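Local coordinates for protein exoribonuclease II, mitochondrial (Candida glabrata, PDB 6F3H) that degrades RNA from the 3' end as the exoribonuclease of the mitochondrial RNA degradosome, with magnesium bound in an active site of the RNB family, at residues Tyr462-Val467 and His748-Trp753; Glu489-Ser494 and Phe512-Gly517; Leu41-Thr46 and Ser80-Ile85; Ile400-Ala405 and Val525-Val530. The protein carries 1 engineered substitution. All coordinates share one frame; numbering follows the deposited sequence.

Contact 1: residues Tyr462-Val467 and His748-Trp753; sequences YLPDLV and HSSTYW. With nucleotides of chain C.
Residues 748-753 form one and a half turns of the long helix 725-761. The facing residues 462-467 make a loop between two short strands of the RNB domain. Ser749 points its CB toward the loop. Its OG is anti to the backbone N (chi1 -176°) and donates to Asp465 OD1 at 2.8 Å. The CB of Ser749 also meets Leu463 CD2 at 4.2 Å. Ser750 turns its OG back beside its own backbone N. This oxygen lies 3.3 Å from Pro464 CG, so the proline ring rests on the helix surface. Tyr752 lays its CD2 over one face of the Trp753 indole. Trp753 supplies the second grip on the aspartate. Its NE1 donates to Asp465 OD1 at 3.0 Å with an N-H...O angle of 155°, and the oxygen lies near the indole plane. The carboxylate and indole planes are 41° apart, and both donors reach OD1 from above the carboxylate plane. Val581 of strand 580-584 touches Pro464, Ser750 and Trp753. At the start of the segment, Tyr462 lays one ring face against the base of C6 of chain C, with Tyr462 CD2 3.4 Å from N3 of C6. Asn352 ND2 binds Asp465 OD2. Two donors on OD1 and another on OD2 fix the carboxylate's rotation. They would probably stabilise its negative charge.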
# COMPACT_ATOMS: atom_id res chain seq x y z
N TYR A 462 -0.70 2.45 -9.92
CA TYR A 462 0.40 3.01 -10.71
C TYR A 462 1.58 2.05 -10.62
O TYR A 462 2.15 1.87 -9.55
CB TYR A 462 0.80 4.39 -10.20
CG TYR A 462 -0.26 5.50 -10.31
CD1 TYR A 462 -0.61 6.05 -11.54
CD2 TYR A 462 -0.87 6.02 -9.18
CE1 TYR A 462 -1.56 7.06 -11.64
CE2 TYR A 462 -1.82 7.02 -9.27
CZ TYR A 462 -2.16 7.54 -10.50
OH TYR A 462 -3.11 8.55 -10.58
N LEU A 463 1.93 1.43 -11.75
CA LEU A 463 3.06 0.51 -11.83
C LEU A 463 3.95 0.81 -13.03
O LEU A 463 3.46 1.26 -14.07
CB LEU A 463 2.56 -0.93 -11.94
CG LEU A 463 1.95 -1.52 -10.69
CD1 LEU A 463 1.27 -2.77 -11.10
CD2 LEU A 463 3.05 -1.85 -9.70
N PRO A 464 5.26 0.54 -12.93
CA PRO A 464 6.15 0.77 -14.08
C PRO A 464 5.65 0.14 -15.35
O PRO A 464 5.96 0.61 -16.45
CB PRO A 464 7.47 0.12 -13.65
CG PRO A 464 7.43 0.13 -12.19
CD PRO A 464 5.98 -0.07 -11.81
N ASP A 465 4.89 -0.94 -15.22
CA ASP A 465 4.34 -1.63 -16.36
C ASP A 465 3.10 -0.94 -16.89
O ASP A 465 2.90 -0.87 -18.11
CB ASP A 465 4.02 -3.08 -15.99
CG ASP A 465 5.24 -3.84 -15.49
OD1 ASP A 465 5.71 -3.50 -14.38
OD2 ASP A 465 5.71 -4.78 -16.18
N LEU A 466 2.24 -0.44 -16.01
CA LEU A 466 0.91 -0.04 -16.44
C LEU A 466 0.25 0.82 -15.36
O LEU A 466 0.79 1.01 -14.27
CB LEU A 466 0.04 -1.25 -16.73
CG LEU A 466 -0.66 -1.72 -15.45
CD1 LEU A 466 -1.85 -2.58 -15.79
CD2 LEU A 466 0.30 -2.44 -14.52
N VAL A 467 -0.94 1.33 -15.69
CA VAL A 467 -1.76 2.09 -14.75
C VAL A 467 -3.22 1.63 -14.83
O VAL A 467 -3.73 1.37 -15.92
CB VAL A 467 -1.64 3.59 -15.04
CG1 VAL A 467 -2.34 4.39 -13.95
CG2 VAL A 467 -0.15 4.01 -15.17
N HIS A 748 7.27 -4.95 -5.58
CA HIS A 748 7.64 -6.22 -6.17
C HIS A 748 7.98 -6.07 -7.65
O HIS A 748 9.01 -6.57 -8.11
CB HIS A 748 6.56 -7.26 -5.95
CG HIS A 748 7.11 -8.65 -5.98
ND1 HIS A 748 8.20 -9.02 -5.22
CD2 HIS A 748 6.75 -9.74 -6.70
CE1 HIS A 748 8.48 -10.29 -5.47
NE2 HIS A 748 7.61 -10.75 -6.35
N SER A 749 7.14 -5.35 -8.40
CA SER A 749 7.40 -5.15 -9.83
C SER A 749 8.67 -4.35 -10.09
O SER A 749 9.47 -4.70 -10.97
CB SER A 749 6.24 -4.42 -10.47
OG SER A 749 6.51 -4.33 -11.85
N SER A 750 8.85 -3.26 -9.37
CA SER A 750 10.02 -2.45 -9.61
C SER A 750 11.28 -3.21 -9.28
O SER A 750 12.27 -3.15 -10.01
CB SER A 750 9.92 -1.17 -8.80
OG SER A 750 8.80 -0.40 -9.23
N THR A 751 11.26 -3.95 -8.17
CA THR A 751 12.33 -4.90 -7.88
C THR A 751 12.57 -5.84 -9.05
O THR A 751 13.71 -6.08 -9.45
CB THR A 751 12.00 -5.68 -6.65
OG1 THR A 751 11.77 -4.75 -5.59
CG2 THR A 751 13.14 -6.51 -6.30
N TYR A 752 11.50 -6.43 -9.58
CA TYR A 752 11.67 -7.36 -10.70
C TYR A 752 12.47 -6.69 -11.78
O TYR A 752 13.42 -7.28 -12.30
CB TYR A 752 10.32 -7.80 -11.24
CG TYR A 752 10.34 -8.48 -12.60
CD1 TYR A 752 10.92 -9.73 -12.78
CD2 TYR A 752 9.74 -7.89 -13.70
CE1 TYR A 752 10.91 -10.36 -14.04
CE2 TYR A 752 9.73 -8.52 -14.96
CZ TYR A 752 10.31 -9.73 -15.12
OH TYR A 752 10.25 -10.25 -16.39
N TRP A 753 12.17 -5.42 -12.07
CA TRP A 753 12.83 -4.71 -13.15
C TRP A 753 14.22 -4.21 -12.75
O TRP A 753 15.13 -4.23 -13.58
CB TRP A 753 11.96 -3.55 -13.62
CG TRP A 753 10.71 -3.98 -14.33
CD1 TRP A 753 9.44 -3.85 -13.87
CD2 TRP A 753 10.61 -4.64 -15.61
NE1 TRP A 753 8.55 -4.35 -14.79
CE2 TRP A 753 9.24 -4.85 -15.86
CE3 TRP A 753 11.53 -5.05 -16.56
CZ2 TRP A 753 8.78 -5.46 -17.01
CZ3 TRP A 753 11.06 -5.66 -17.72
CH2 TRP A 753 9.70 -5.86 -17.93
P C C 6 -1.79 14.63 -9.04
OP1 C C 6 -2.71 15.37 -9.91
OP2 C C 6 -2.21 14.12 -7.72
O5' C C 6 -1.28 13.45 -9.95
C5' C C 6 -0.60 13.75 -11.16
C4' C C 6 0.04 12.52 -11.77
O4' C C 6 1.19 12.08 -10.99
C3' C C 6 -0.80 11.27 -11.86
O3' C C 6 -1.78 11.32 -12.88
C2' C C 6 0.25 10.23 -12.11
O2' C C 6 0.75 10.42 -13.42
C1' C C 6 1.35 10.70 -11.16
N1 C C 6 1.28 9.99 -9.84
C2 C C 6 1.90 8.73 -9.73
O2 C C 6 2.51 8.26 -10.70
N3 C C 6 1.88 7.99 -8.61
C4 C C 6 1.24 8.48 -7.57
N4 C C 6 1.26 7.72 -6.47
C5 C C 6 0.59 9.76 -7.63
C6 C C 6 0.61 10.47 -8.76

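Contact 2: residues Glu489-Ser494 and Phe512-Gly517; sequences ETISFS and FQVRLG
The two strands of this beta hairpin run antiparallel, 159° between their directions, with six backbone hydrogen bonds across the pairs Thr490-Gly517, Ser492-Arg515 and Ser494-Gln513. The hairpin belongs to the mixed five-stranded sheet of the RNB domain, between strands 390-391 and 421-429. The bond from Ser492 N to Arg515 O is the straightest, 2.7 Å with an N-H...O angle of 174°, and it lies nearly along the C=O axis. The bonds of the Thr490-Gly517 pair are turned differently, with each donor above the carbonyl plane. Ile491, Phe493, Val514 and Leu516 share one face of the sheet. Phe493 CE2 meets Val514 CG1 at 3.7 Å, the two side chains lying alongside each other. Phe512 also lies alongside Phe493. Phe512 CZ comes to the edge of the Phe493 ring, 3.9 Å from Phe493 CD2. Further along, Ile491 CG1 touches Leu516 CD2 at 3.9 Å. The other face is polar. Thr490 OG1 is hydrogen-bonded to Ser492 OG, which also binds His427 ND1. Ser494 OG binds His425 ND1 and lies 3.3 Å from Arg515 NH2. The Arg515 chain bends at chi3 (-98°), and its guanidinium makes a cation-pi contact with Tyr390. Near the start of strand 488-499, Glu489 forms salt bridges with Arg478 and Arg389. The hairpin therefore has two chemistries. Apolar side chains pack one face against helices 603-625 and 703-716, while hydroxyls, histidines and an arginine, linked largely by hydrogen bonds, occupy the other.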
# COMPACT_ATOMS: atom_id res chain seq x y z
N GLU A 489 -15.11 22.66 -13.61
CA GLU A 489 -15.60 22.65 -12.25
C GLU A 489 -14.51 22.21 -11.28
O GLU A 489 -13.73 21.30 -11.56
CB GLU A 489 -16.80 21.73 -12.12
CG GLU A 489 -17.68 21.70 -13.35
CD GLU A 489 -19.09 21.23 -13.03
OE1 GLU A 489 -19.59 21.61 -11.94
OE2 GLU A 489 -19.68 20.50 -13.85
N THR A 490 -14.46 22.87 -10.14
CA THR A 490 -13.46 22.54 -9.15
C THR A 490 -14.13 22.50 -7.81
O THR A 490 -15.28 22.90 -7.64
CB THR A 490 -12.35 23.57 -9.03
OG1 THR A 490 -12.82 24.63 -8.20
CG2 THR A 490 -11.99 24.10 -10.36
N ILE A 491 -13.34 22.07 -6.84
CA ILE A 491 -13.56 22.40 -5.45
C ILE A 491 -12.36 23.21 -5.02
O ILE A 491 -11.22 22.72 -5.08
CB ILE A 491 -13.69 21.15 -4.58
CG1 ILE A 491 -14.88 20.30 -5.04
CG2 ILE A 491 -13.89 21.55 -3.14
CD1 ILE A 491 -15.29 19.22 -4.01
N SER A 492 -12.60 24.43 -4.57
CA SER A 492 -11.50 25.35 -4.38
C SER A 492 -11.41 25.80 -2.94
O SER A 492 -12.42 26.13 -2.30
CB SER A 492 -11.64 26.53 -5.34
OG SER A 492 -11.77 26.05 -6.67
N PHE A 493 -10.19 25.82 -2.44
CA PHE A 493 -9.89 26.15 -1.06
C PHE A 493 -9.07 27.41 -1.08
O PHE A 493 -7.99 27.44 -1.67
CB PHE A 493 -9.11 25.03 -0.40
CG PHE A 493 -9.78 23.70 -0.51
CD1 PHE A 493 -9.70 22.97 -1.70
CD2 PHE A 493 -10.50 23.18 0.55
CE1 PHE A 493 -10.33 21.74 -1.82
CE2 PHE A 493 -11.13 21.96 0.44
CZ PHE A 493 -11.05 21.23 -0.75
N SER A 494 -9.57 28.45 -0.44
CA SER A 494 -8.98 29.76 -0.56
C SER A 494 -8.63 30.26 0.83
O SER A 494 -9.34 29.96 1.80
CB SER A 494 -9.93 30.71 -1.25
OG SER A 494 -10.50 30.09 -2.40
N PHE A 512 -9.78 31.13 5.57
CA PHE A 512 -9.95 29.86 4.91
C PHE A 512 -11.38 29.67 4.45
O PHE A 512 -12.32 29.87 5.22
CB PHE A 512 -9.56 28.71 5.84
CG PHE A 512 -9.78 27.35 5.25
CD1 PHE A 512 -8.83 26.77 4.42
CD2 PHE A 512 -10.95 26.64 5.50
CE1 PHE A 512 -9.04 25.50 3.86
CE2 PHE A 512 -11.15 25.39 4.95
CZ PHE A 512 -10.20 24.81 4.12
N GLN A 513 -11.53 29.22 3.22
CA GLN A 513 -12.85 29.12 2.65
C GLN A 513 -12.89 27.96 1.68
O GLN A 513 -11.90 27.68 1.00
CB GLN A 513 -13.19 30.43 1.95
CG GLN A 513 -14.62 30.63 1.65
CD GLN A 513 -14.78 31.65 0.59
OE1 GLN A 513 -15.81 31.71 -0.07
NE2 GLN A 513 -13.75 32.46 0.38
N VAL A 514 -14.02 27.26 1.63
CA VAL A 514 -14.20 26.17 0.69
C VAL A 514 -15.38 26.52 -0.19
O VAL A 514 -16.44 26.89 0.32
CB VAL A 514 -14.43 24.82 1.41
CG1 VAL A 514 -14.42 23.65 0.42
CG2 VAL A 514 -13.41 24.58 2.51
N ARG A 515 -15.20 26.42 -1.51
CA ARG A 515 -16.24 26.76 -2.48
C ARG A 515 -16.18 25.82 -3.67
O ARG A 515 -15.11 25.36 -4.06
CB ARG A 515 -16.11 28.15 -3.08
CG ARG A 515 -16.45 29.27 -2.20
CD ARG A 515 -16.10 30.57 -2.91
NE ARG A 515 -14.80 31.07 -2.48
CZ ARG A 515 -14.10 31.99 -3.11
NH1 ARG A 515 -14.56 32.53 -4.23
NH2 ARG A 515 -12.94 32.37 -2.62
N LEU A 516 -17.34 25.60 -4.28
CA LEU A 516 -17.42 24.92 -5.57
C LEU A 516 -17.18 25.96 -6.64
O LEU A 516 -17.93 26.93 -6.73
CB LEU A 516 -18.79 24.28 -5.78
CG LEU A 516 -19.33 23.23 -4.79
CD1 LEU A 516 -20.67 22.66 -5.27
CD2 LEU A 516 -18.34 22.10 -4.47
N GLY A 517 -16.12 25.80 -7.43
CA GLY A 517 -15.75 26.86 -8.35
C GLY A 517 -15.78 26.54 -9.83
O GLY A 517 -16.28 25.49 -10.24

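Contact 3: residues Leu41-Thr46 and Ser80-Ile85; sequences LLKQCT and SVILRI
Backbone hydrogen bonds carry the first part of this contact. Leu41 N donates to Leu83 O at 2.9 Å, and Leu41 O accepts from Ile82 N. Both bonds lie in their carbonyl planes. Beyond them, Lys43 N donates to Ser80 O at 2.8 Å, just where the strand ends and the chain turns away. One side-chain bond is added. The Gln44 chain bends at chi2 (65°), which carries its amide back over Ser80. There NE2 donates to Ser80 OG at 3.2 Å, nearly in the amide plane. Within the loop, Thr46 OG1 donates to a lone pair of Leu42 O. Apolar pairs form a second group. Leu41 CB meets Leu83 CG at 3.9 Å. Leu42 CD1 crosses Val81 obliquely, 4.0 Å from CG2, and both of these residues rest on Phe66 of strand 64-68. Ile82 CG1 touches Lys43 CG at 3.8 Å, near the base of the lysine chain. Tyr219 of helix 212-226 covers Leu41 and Ile82. Apart from these pairs, Ile82 extends its CD1 toward the loop 43-46 and packs it against two oxygens, 3.2 Å from Leu42 O and 3.4 Å from Thr46 OG1. The CB of Arg84 points away, and its NE forms a salt bridge with Asp38. Ile82 has a nearly helical backbone (psi -34°), so that it and Leu83 both face Leu41. This is a classic beta bulge. It lies at the margin of a five-stranded antiparallel sheet, where strand 81-85 is outermost within the chain and pairs with strand 39-42.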
# COMPACT_ATOMS: atom_id res chain seq x y z
N LEU A 41 1.53 -12.90 17.13
CA LEU A 41 1.94 -14.03 16.32
C LEU A 41 3.11 -13.59 15.46
O LEU A 41 3.06 -12.52 14.84
CB LEU A 41 0.80 -14.51 15.43
CG LEU A 41 -0.00 -15.65 16.00
CD1 LEU A 41 -0.66 -16.32 14.84
CD2 LEU A 41 0.87 -16.62 16.81
N LEU A 42 4.16 -14.38 15.45
CA LEU A 42 5.33 -14.08 14.65
C LEU A 42 5.38 -14.95 13.39
O LEU A 42 4.75 -16.00 13.31
CB LEU A 42 6.59 -14.26 15.47
CG LEU A 42 6.99 -13.01 16.23
CD1 LEU A 42 5.81 -12.28 16.77
CD2 LEU A 42 7.93 -13.36 17.34
N LYS A 43 6.11 -14.46 12.39
CA LYS A 43 6.37 -15.25 11.19
C LYS A 43 7.24 -16.46 11.51
O LYS A 43 7.16 -17.48 10.81
CB LYS A 43 7.01 -14.39 10.12
CG LYS A 43 6.04 -13.52 9.37
CD LYS A 43 6.78 -12.51 8.51
CE LYS A 43 5.84 -11.41 8.00
NZ LYS A 43 6.52 -10.29 7.26
N GLN A 44 8.08 -16.34 12.53
CA GLN A 44 8.82 -17.49 13.02
C GLN A 44 7.88 -18.50 13.67
O GLN A 44 7.86 -19.67 13.27
CB GLN A 44 9.89 -17.02 14.02
CG GLN A 44 10.89 -15.95 13.50
CD GLN A 44 10.28 -14.58 13.17
OE1 GLN A 44 9.09 -14.47 12.85
NE2 GLN A 44 11.10 -13.54 13.22
N CYS A 45 7.07 -18.06 14.62
CA CYS A 45 6.28 -18.98 15.44
C CYS A 45 4.81 -18.89 15.10
O CYS A 45 4.00 -18.52 15.95
CB CYS A 45 6.45 -18.69 16.93
SG CYS A 45 8.04 -18.06 17.33
N THR A 46 4.44 -19.27 13.88
CA THR A 46 3.07 -19.04 13.48
C THR A 46 2.10 -19.92 14.27
O THR A 46 0.92 -19.58 14.38
CB THR A 46 2.96 -19.22 11.96
OG1 THR A 46 3.38 -18.02 11.31
CG2 THR A 46 1.54 -19.56 11.49
N SER A 80 8.10 -8.82 11.75
CA SER A 80 7.83 -10.24 11.87
C SER A 80 6.52 -10.51 12.59
O SER A 80 6.15 -11.67 12.71
CB SER A 80 8.97 -10.94 12.60
OG SER A 80 10.19 -10.78 11.91
N VAL A 81 5.85 -9.48 13.11
CA VAL A 81 4.57 -9.64 13.81
C VAL A 81 3.44 -9.81 12.81
O VAL A 81 3.17 -8.90 12.01
CB VAL A 81 4.31 -8.45 14.74
CG1 VAL A 81 2.89 -8.55 15.27
CG2 VAL A 81 5.29 -8.45 15.89
N ILE A 82 2.72 -10.94 12.88
CA ILE A 82 1.63 -11.17 11.93
C ILE A 82 0.30 -10.69 12.47
O ILE A 82 -0.57 -10.28 11.69
CB ILE A 82 1.52 -12.65 11.54
CG1 ILE A 82 2.88 -13.27 11.39
CG2 ILE A 82 1.03 -12.73 10.17
CD1 ILE A 82 2.77 -14.73 11.08
N LEU A 83 0.08 -10.81 13.78
CA LEU A 83 -1.07 -10.17 14.38
C LEU A 83 -0.75 -9.83 15.82
O LEU A 83 0.13 -10.43 16.44
CB LEU A 83 -2.34 -11.04 14.31
CG LEU A 83 -2.50 -12.43 14.89
CD1 LEU A 83 -2.81 -12.37 16.36
CD2 LEU A 83 -3.63 -13.12 14.16
N ARG A 84 -1.49 -8.86 16.34
CA ARG A 84 -1.17 -8.21 17.59
C ARG A 84 -2.45 -8.02 18.38
O ARG A 84 -3.49 -7.69 17.81
CB ARG A 84 -0.50 -6.86 17.33
CG ARG A 84 -0.50 -5.88 18.48
CD ARG A 84 0.24 -4.61 18.08
NE ARG A 84 -0.05 -3.44 18.90
CZ ARG A 84 -0.71 -2.36 18.47
NH1 ARG A 84 -1.17 -2.31 17.23
NH2 ARG A 84 -0.92 -1.34 19.30
N ILE A 85 -2.34 -8.24 19.69
CA ILE A 85 -3.42 -8.06 20.66
C ILE A 85 -2.92 -7.07 21.69
O ILE A 85 -1.96 -7.36 22.41
CB ILE A 85 -3.79 -9.38 21.36
CG1 ILE A 85 -4.35 -10.37 20.37
CG2 ILE A 85 -4.77 -9.09 22.47
CD1 ILE A 85 -5.65 -9.90 19.82

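Contact 4: residues Ile400-Ala405 and Val525-Val530; sequences IDSEDA and VTYDKV. With MG (magnesium ion), chain E; nucleotides of chain C.
This is part of the RNB active site, where a metal-binding loop packs on the start of helix 527-534. The tight part centres on Ile400 and Tyr527. Ile400 CG2 is anti to the backbone N and sits over one face of the tyrosine ring, 3.9 Å from its centroid and 23° off the normal. This is a CH-pi contact. The two side chains cross at about a right angle. The same methyl meets Val530 CG2 at 4.1 Å. Val608 of helix 603-625 touches both Ile400 and Tyr527. Ile400 O lies over the same face of the ring. Thr526 sits at the N-cap, where its OG1 accepts from Lys529 N at 2.8 Å, while most of the lysine side chain is not modelled. The solvent side is looser. Ser402 begins a type I turn to Ala405, and Ser402, Glu403 and Asp404 are exposed. Glu403 is poorly ordered. The backbone bond from Tyr527 N to Asp401 O is weak. The metal site is a separate, buried part. Asp401 points its CB away from the helix and grips the magnesium with both carboxylate oxygens, OD1 at 1.8 Å and OD2 at 2.2 Å. Two waters and Asp410 complete the ligands seen. The charge of the metal probably keeps Asp401 ionised. The RNA ribose links the two segments. In the plane of the Tyr527 ring, OH donates to O2' of A5 of chain C at 2.9 Å, and that O2' in turn donates to Asp401 OD1.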
# COMPACT_ATOMS: atom_id res chain seq x y z
N ILE A 400 0.95 22.00 -12.20
CA ILE A 400 2.36 21.62 -12.34
C ILE A 400 2.45 20.11 -12.19
O ILE A 400 2.53 19.58 -11.09
CB ILE A 400 3.22 22.33 -11.31
CG1 ILE A 400 2.81 23.78 -11.26
CG2 ILE A 400 4.68 22.14 -11.65
CD1 ILE A 400 3.63 24.56 -10.34
N ASP A 401 2.44 19.41 -13.32
CA ASP A 401 2.52 17.96 -13.36
C ASP A 401 3.68 17.62 -14.32
O ASP A 401 4.31 18.52 -14.88
CB ASP A 401 1.15 17.38 -13.72
CG ASP A 401 0.26 17.15 -12.55
OD1 ASP A 401 0.79 16.97 -11.40
OD2 ASP A 401 -1.00 17.14 -12.72
N SER A 402 3.99 16.34 -14.43
CA SER A 402 4.96 15.87 -15.42
C SER A 402 4.34 15.79 -16.81
O SER A 402 3.13 15.88 -17.00
CB SER A 402 5.50 14.49 -15.05
OG SER A 402 6.43 14.53 -13.98
N GLU A 403 5.22 15.64 -17.80
CA GLU A 403 4.78 15.42 -19.16
C GLU A 403 3.98 14.13 -19.26
O GLU A 403 2.98 14.06 -19.98
CB GLU A 403 5.98 15.39 -20.12
CG GLU A 403 5.72 15.86 -21.56
CD GLU A 403 6.70 15.23 -22.57
OE1 GLU A 403 6.33 14.24 -23.24
OE2 GLU A 403 7.85 15.72 -22.68
N ASP A 404 4.41 13.10 -18.54
CA ASP A 404 3.83 11.76 -18.58
C ASP A 404 2.72 11.54 -17.54
O ASP A 404 2.64 10.46 -16.96
CB ASP A 404 4.96 10.77 -18.36
CG ASP A 404 5.82 11.14 -17.16
OD1 ASP A 404 5.33 11.02 -16.02
OD2 ASP A 404 6.98 11.58 -17.35
N ALA A 405 1.81 12.49 -17.32
CA ALA A 405 0.84 12.43 -16.24
C ALA A 405 -0.52 12.00 -16.77
O ALA A 405 -0.83 12.16 -17.95
CB ALA A 405 0.71 13.77 -15.53
N VAL A 525 2.32 24.13 -18.08
CA VAL A 525 3.43 24.10 -17.13
C VAL A 525 3.76 22.67 -16.77
O VAL A 525 2.90 21.80 -16.68
CB VAL A 525 3.12 24.90 -15.85
CG1 VAL A 525 3.37 26.35 -16.09
CG2 VAL A 525 1.68 24.67 -15.40
N THR A 526 5.04 22.46 -16.51
CA THR A 526 5.59 21.20 -16.04
C THR A 526 6.55 21.55 -14.92
O THR A 526 7.01 22.68 -14.81
CB THR A 526 6.31 20.47 -17.16
OG1 THR A 526 7.39 21.30 -17.61
CG2 THR A 526 5.37 20.22 -18.31
N TYR A 527 6.86 20.57 -14.08
CA TYR A 527 7.83 20.83 -13.03
C TYR A 527 9.13 21.33 -13.63
O TYR A 527 9.79 22.18 -13.04
CB TYR A 527 8.09 19.58 -12.21
CG TYR A 527 6.97 19.13 -11.29
CD1 TYR A 527 6.80 19.70 -10.03
CD2 TYR A 527 6.15 18.07 -11.64
CE1 TYR A 527 5.79 19.26 -9.18
CE2 TYR A 527 5.15 17.61 -10.80
CZ TYR A 527 4.97 18.21 -9.57
OH TYR A 527 3.97 17.75 -8.75
N ASP A 528 9.49 20.83 -14.82
CA ASP A 528 10.71 21.27 -15.49
C ASP A 528 10.58 22.68 -16.01
O ASP A 528 11.44 23.52 -15.75
CB ASP A 528 11.04 20.33 -16.65
CG ASP A 528 11.55 18.97 -16.19
OD1 ASP A 528 12.05 18.85 -15.05
OD2 ASP A 528 11.46 18.03 -17.00
N LYS A 529 9.51 22.97 -16.77
CA LYS A 529 9.32 24.32 -17.30
C LYS A 529 9.42 25.33 -16.18
O LYS A 529 10.25 26.24 -16.22
CB LYS A 529 7.98 24.45 -18.01
N VAL A 530 8.66 25.10 -15.12
CA VAL A 530 8.71 25.95 -13.93
C VAL A 530 10.12 26.09 -13.42
O VAL A 530 10.55 27.17 -13.01
CB VAL A 530 7.77 25.41 -12.84
CG1 VAL A 530 7.90 26.24 -11.60
CG2 VAL A 530 6.35 25.44 -13.34
MG MG E . -0.56 17.91 -10.71
P A C 5 -0.39 15.28 -3.58
OP1 A C 5 -1.67 16.02 -3.58
OP2 A C 5 -0.35 13.90 -3.03
O5' A C 5 0.08 15.19 -5.09
C5' A C 5 0.23 16.38 -5.84
C4' A C 5 1.04 16.17 -7.09
O4' A C 5 2.39 15.78 -6.75
C3' A C 5 0.56 15.08 -8.03
O3' A C 5 -0.49 15.52 -8.86
C2' A C 5 1.82 14.74 -8.79
O2' A C 5 2.09 15.74 -9.76
C1' A C 5 2.86 14.84 -7.68
N9 A C 5 2.96 13.57 -6.99
C8 A C 5 2.31 13.13 -5.86
N7 A C 5 2.60 11.90 -5.53
C5 A C 5 3.47 11.52 -6.53
C6 A C 5 4.16 10.33 -6.77
N6 A C 5 4.05 9.26 -5.98
N1 A C 5 4.95 10.30 -7.87
C2 A C 5 5.05 11.39 -8.66
N3 A C 5 4.46 12.58 -8.54
C4 A C 5 3.69 12.54 -7.44
P C C 6 -1.79 14.63 -9.04
OP1 C C 6 -2.71 15.37 -9.91
OP2 C C 6 -2.21 14.12 -7.72
O5' C C 6 -1.28 13.45 -9.95
C5' C C 6 -0.60 13.75 -11.16
C4' C C 6 0.04 12.52 -11.77
O4' C C 6 1.19 12.08 -10.99
C3' C C 6 -0.80 11.27 -11.86
O3' C C 6 -1.78 11.32 -12.88
C2' C C 6 0.25 10.23 -12.11
O2' C C 6 0.75 10.42 -13.42
C1' C C 6 1.35 10.70 -11.16
N1 C C 6 1.28 9.99 -9.84
C2 C C 6 1.90 8.73 -9.73
O2 C C 6 2.51 8.26 -10.70
N3 C C 6 1.88 7.99 -8.61
C4 C C 6 1.24 8.48 -7.57
N4 C C 6 1.26 7.72 -6.47
C5 C C 6 0.59 9.76 -7.63
C6 C C 6 0.61 10.47 -8.76
O HOH W 1 0.13 19.18 -9.37
O HOH W 2 -2.17 19.05 -10.84

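In the fold
Contact 1 is buried and lies closest to the centre of the chain. Contacts 2, 3 and 4 are partly buried. Contacts 2 and 4 lie within the RNB range. Strand 505-519 of contact 2 is followed in the chain by helix 527-534 of contact 4, and helix 603-625 covers part of each. Contact 1 joins loop 462-467 to helix 725-761, and it shares nucleotide C6 of chain C with contact 4. Contact 3 is on the opposite side of the chain's centre from contacts 2 and 4, their centres about 46 and 44 Å away. Backbone pairing dominates contacts 2 and 3. Contact 1 depends on a carboxylate between side-chain donors, and contact 4 on metal, ribose and ring.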